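Local coordinates for uncharacterized protein (Bacillus thuringiensis serovar kurstaki, PDB 4XE7) that is a ParM-type bacterial actin-like protein that probably binds nucleotide and polymerises into filaments that segregate plasmid DNA, at residues N235-F247 / K255-Y267. Sequence-based numbering, arbitrary orientation.
Sequences NDLGAGTSDNAFF and KLSTNTDLGTNKY
Ser242 and Thr260 face each other as a hydrogen-bonded pair in an antiparallel beta hairpin of the actin-like fold. Asn244 and Thr258 form the next such pair. Strand 251-260, which ends here, lies at the edge of a five-strand sheet. The loop 238-241, between strands 235-237 and 242-247, probably corresponds to the second phosphate-binding loop of the actin family; no nucleotide is bound in this apo form.

Ser242 CB lies 3.5 Å from Leu262 O and 4.0 Å from Thr260 OG1. OG is anti to the carbonyl carbon (chi1 -67°), and from there it donates to Leu262 O at 2.5 Å, in the carbonyl plane. The same OG is also hydrogen-bonded to Gln351 NE2 of helix 337-362. A water donates to both Leu262 O and Gly238 O.

Thr260 OG1 closes an ST turn with Leu262 N. A second water joins this OG1 to Asn244 OD1. The other end of that amide, ND2, donates almost straight to Asn235 OD1 (177°). Both polar ends of buried Asn244 are therefore held.

Beyond the turn, Asn265 N donates to Ala239 O. At the far end, Ser257 OG accepts from Phe246 N at 2.8 Å and is hydrogen-bonded to Asn253 O.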
# COMPACT_ATOMS: atom_id res chain seq x y z
N ASN A 235 0.92 -5.90 14.61
CA ASN A 235 -0.15 -6.77 14.16
C ASN A 235 -0.84 -6.17 12.94
O ASN A 235 -1.48 -5.12 13.03
CB ASN A 235 -1.13 -7.01 15.30
CG ASN A 235 -0.44 -7.54 16.54
OD1 ASN A 235 -0.29 -8.76 16.70
ND2 ASN A 235 -0.02 -6.64 17.43
N ASP A 236 -0.66 -6.83 11.80
CA ASP A 236 -1.22 -6.37 10.53
C ASP A 236 -2.59 -7.04 10.31
O ASP A 236 -2.65 -8.24 10.00
CB ASP A 236 -0.25 -6.71 9.39
CG ASP A 236 -0.62 -6.01 8.07
OD1 ASP A 236 0.20 -6.07 7.13
OD2 ASP A 236 -1.70 -5.39 7.97
N LEU A 237 -3.66 -6.27 10.47
CA LEU A 237 -5.03 -6.81 10.38
C LEU A 237 -5.60 -6.67 8.96
O LEU A 237 -5.92 -5.56 8.52
CB LEU A 237 -5.96 -6.09 11.39
CG LEU A 237 -5.32 -5.91 12.76
CD1 LEU A 237 -6.29 -5.27 13.74
CD2 LEU A 237 -4.84 -7.27 13.27
N GLY A 238 -5.71 -7.79 8.25
CA GLY A 238 -6.12 -7.76 6.86
C GLY A 238 -7.51 -8.32 6.58
O GLY A 238 -8.26 -8.61 7.51
N ALA A 239 -7.84 -8.50 5.31
CA ALA A 239 -9.18 -8.92 4.92
C ALA A 239 -9.42 -10.41 5.22
O ALA A 239 -10.50 -10.79 5.68
CB ALA A 239 -9.42 -8.63 3.43
N GLY A 240 -8.40 -11.23 4.97
CA GLY A 240 -8.52 -12.67 5.12
C GLY A 240 -7.62 -13.24 6.20
O GLY A 240 -7.79 -14.37 6.64
N THR A 241 -6.65 -12.45 6.64
CA THR A 241 -5.67 -12.93 7.61
C THR A 241 -5.25 -11.81 8.54
O THR A 241 -5.40 -10.63 8.22
CB THR A 241 -4.37 -13.47 6.94
OG1 THR A 241 -3.77 -12.42 6.17
CG2 THR A 241 -4.64 -14.67 6.04
N SER A 242 -4.67 -12.21 9.67
CA SER A 242 -3.98 -11.28 10.55
C SER A 242 -2.55 -11.76 10.73
O SER A 242 -2.31 -12.95 10.94
CB SER A 242 -4.70 -11.18 11.91
OG SER A 242 -5.97 -10.57 11.77
N ASP A 243 -1.60 -10.83 10.64
CA ASP A 243 -0.18 -11.16 10.82
C ASP A 243 0.37 -10.61 12.15
O ASP A 243 0.43 -9.39 12.34
CB ASP A 243 0.61 -10.63 9.62
CG ASP A 243 2.07 -11.05 9.65
OD1 ASP A 243 2.36 -12.21 9.29
OD2 ASP A 243 2.92 -10.21 10.01
N ASN A 244 0.71 -11.49 13.08
CA ASN A 244 1.23 -11.02 14.37
C ASN A 244 2.75 -11.12 14.39
O ASN A 244 3.29 -12.19 14.62
CB ASN A 244 0.61 -11.81 15.51
CG ASN A 244 -0.90 -11.90 15.41
OD1 ASN A 244 -1.45 -12.92 14.99
ND2 ASN A 244 -1.57 -10.81 15.76
N ALA A 245 3.42 -10.00 14.13
CA ALA A 245 4.87 -9.96 14.06
C ALA A 245 5.47 -9.42 15.35
O ALA A 245 4.95 -8.45 15.91
CB ALA A 245 5.34 -9.12 12.86
N PHE A 246 6.54 -10.04 15.82
CA PHE A 246 7.23 -9.53 17.01
C PHE A 246 8.68 -9.23 16.70
O PHE A 246 9.42 -10.08 16.21
CB PHE A 246 7.11 -10.52 18.15
CG PHE A 246 7.82 -10.09 19.41
CD1 PHE A 246 7.61 -8.83 19.95
CD2 PHE A 246 8.65 -10.98 20.07
CE1 PHE A 246 8.24 -8.46 21.11
CE2 PHE A 246 9.30 -10.60 21.25
CZ PHE A 246 9.08 -9.34 21.76
N PHE A 247 9.08 -7.99 16.98
CA PHE A 247 10.44 -7.54 16.71
C PHE A 247 11.17 -7.22 18.01
O PHE A 247 10.69 -6.43 18.83
CB PHE A 247 10.43 -6.30 15.81
CG PHE A 247 9.79 -6.52 14.47
CD1 PHE A 247 10.54 -6.99 13.39
CD2 PHE A 247 8.44 -6.23 14.27
CE1 PHE A 247 9.94 -7.18 12.14
CE2 PHE A 247 7.85 -6.43 13.03
CZ PHE A 247 8.60 -6.90 11.96
N LYS A 255 10.01 -17.49 15.91
CA LYS A 255 9.35 -18.45 16.80
C LYS A 255 8.00 -17.94 17.32
O LYS A 255 6.97 -18.62 17.23
CB LYS A 255 10.26 -18.80 17.98
CG LYS A 255 11.47 -19.64 17.63
CD LYS A 255 12.19 -20.05 18.90
CE LYS A 255 13.15 -21.20 18.65
NZ LYS A 255 13.86 -21.54 19.92
N LEU A 256 8.02 -16.73 17.87
CA LEU A 256 6.83 -16.15 18.47
C LEU A 256 5.88 -15.59 17.42
O LEU A 256 4.67 -15.69 17.56
CB LEU A 256 7.24 -15.06 19.46
CG LEU A 256 7.90 -15.65 20.70
CD1 LEU A 256 8.37 -14.56 21.65
CD2 LEU A 256 6.91 -16.57 21.40
N SER A 257 6.43 -15.00 16.36
CA SER A 257 5.61 -14.43 15.31
C SER A 257 4.81 -15.50 14.58
O SER A 257 5.24 -16.66 14.46
CB SER A 257 6.47 -13.65 14.31
OG SER A 257 7.24 -12.66 14.96
N THR A 258 3.63 -15.12 14.11
CA THR A 258 2.74 -16.07 13.48
C THR A 258 1.68 -15.34 12.67
O THR A 258 1.68 -14.10 12.59
CB THR A 258 2.09 -16.98 14.54
OG1 THR A 258 1.31 -17.99 13.90
CG2 THR A 258 1.19 -16.15 15.45
N ASN A 259 0.79 -16.08 12.04
CA ASN A 259 -0.27 -15.47 11.26
C ASN A 259 -1.50 -16.35 11.32
O ASN A 259 -1.38 -17.57 11.38
CB ASN A 259 0.17 -15.26 9.81
CG ASN A 259 0.61 -16.54 9.15
OD1 ASN A 259 -0.22 -17.35 8.72
ND2 ASN A 259 1.92 -16.75 9.06
N THR A 260 -2.69 -15.73 11.32
CA THR A 260 -3.93 -16.50 11.45
C THR A 260 -4.95 -16.16 10.38
O THR A 260 -4.74 -15.26 9.55
CB THR A 260 -4.59 -16.27 12.84
OG1 THR A 260 -5.22 -14.98 12.87
CG2 THR A 260 -3.57 -16.37 13.96
N ASP A 261 -6.06 -16.89 10.40
CA ASP A 261 -7.15 -16.67 9.45
C ASP A 261 -8.20 -15.68 9.98
O ASP A 261 -9.31 -15.63 9.48
CB ASP A 261 -7.83 -18.00 9.09
CG ASP A 261 -6.90 -18.94 8.35
OD1 ASP A 261 -5.98 -18.44 7.67
OD2 ASP A 261 -7.08 -20.17 8.44
N LEU A 262 -7.84 -14.90 11.01
CA LEU A 262 -8.76 -13.89 11.53
C LEU A 262 -8.77 -12.65 10.62
O LEU A 262 -7.87 -11.81 10.70
CB LEU A 262 -8.37 -13.51 12.97
CG LEU A 262 -9.30 -12.51 13.68
CD1 LEU A 262 -10.76 -12.98 13.68
CD2 LEU A 262 -8.85 -12.24 15.12
N GLY A 263 -9.79 -12.56 9.77
CA GLY A 263 -9.89 -11.50 8.77
C GLY A 263 -11.16 -10.70 8.95
O GLY A 263 -12.01 -11.07 9.75
N THR A 264 -11.30 -9.60 8.21
CA THR A 264 -12.58 -8.86 8.22
C THR A 264 -13.64 -9.48 7.29
O THR A 264 -14.85 -9.19 7.45
CB THR A 264 -12.39 -7.40 7.78
OG1 THR A 264 -11.73 -7.37 6.50
CG2 THR A 264 -11.57 -6.62 8.83
N ASN A 265 -13.20 -10.30 6.34
CA ASN A 265 -14.07 -10.85 5.31
C ASN A 265 -15.37 -11.43 5.85
O ASN A 265 -16.46 -11.01 5.46
CB ASN A 265 -13.33 -11.93 4.49
CG ASN A 265 -12.40 -11.34 3.44
OD1 ASN A 265 -12.47 -10.15 3.12
ND2 ASN A 265 -11.53 -12.19 2.89
N LYS A 266 -15.27 -12.40 6.75
CA LYS A 266 -16.48 -13.05 7.24
C LYS A 266 -17.41 -12.09 8.00
O LYS A 266 -18.62 -12.29 7.99
CB LYS A 266 -16.12 -14.24 8.11
CG LYS A 266 -14.97 -15.05 7.53
CD LYS A 266 -15.17 -16.55 7.72
CE LYS A 266 -14.17 -17.33 6.88
NZ LYS A 266 -14.28 -18.79 7.13
N TYR A 267 -16.85 -11.06 8.64
CA TYR A 267 -17.66 -10.11 9.42
C TYR A 267 -18.43 -9.19 8.49
O TYR A 267 -19.60 -8.86 8.72
CB TYR A 267 -16.79 -9.29 10.39
CG TYR A 267 -16.10 -10.17 11.41
CD1 TYR A 267 -16.66 -10.38 12.67
CD2 TYR A 267 -14.89 -10.83 11.10
CE1 TYR A 267 -16.02 -11.22 13.61
CE2 TYR A 267 -14.27 -11.66 12.00
CZ TYR A 267 -14.83 -11.85 13.26
OH TYR A 267 -14.20 -12.68 14.16
O HOH W 1 -8.09 -8.96 10.17
O HOH W 2 -4.17 -13.33 14.40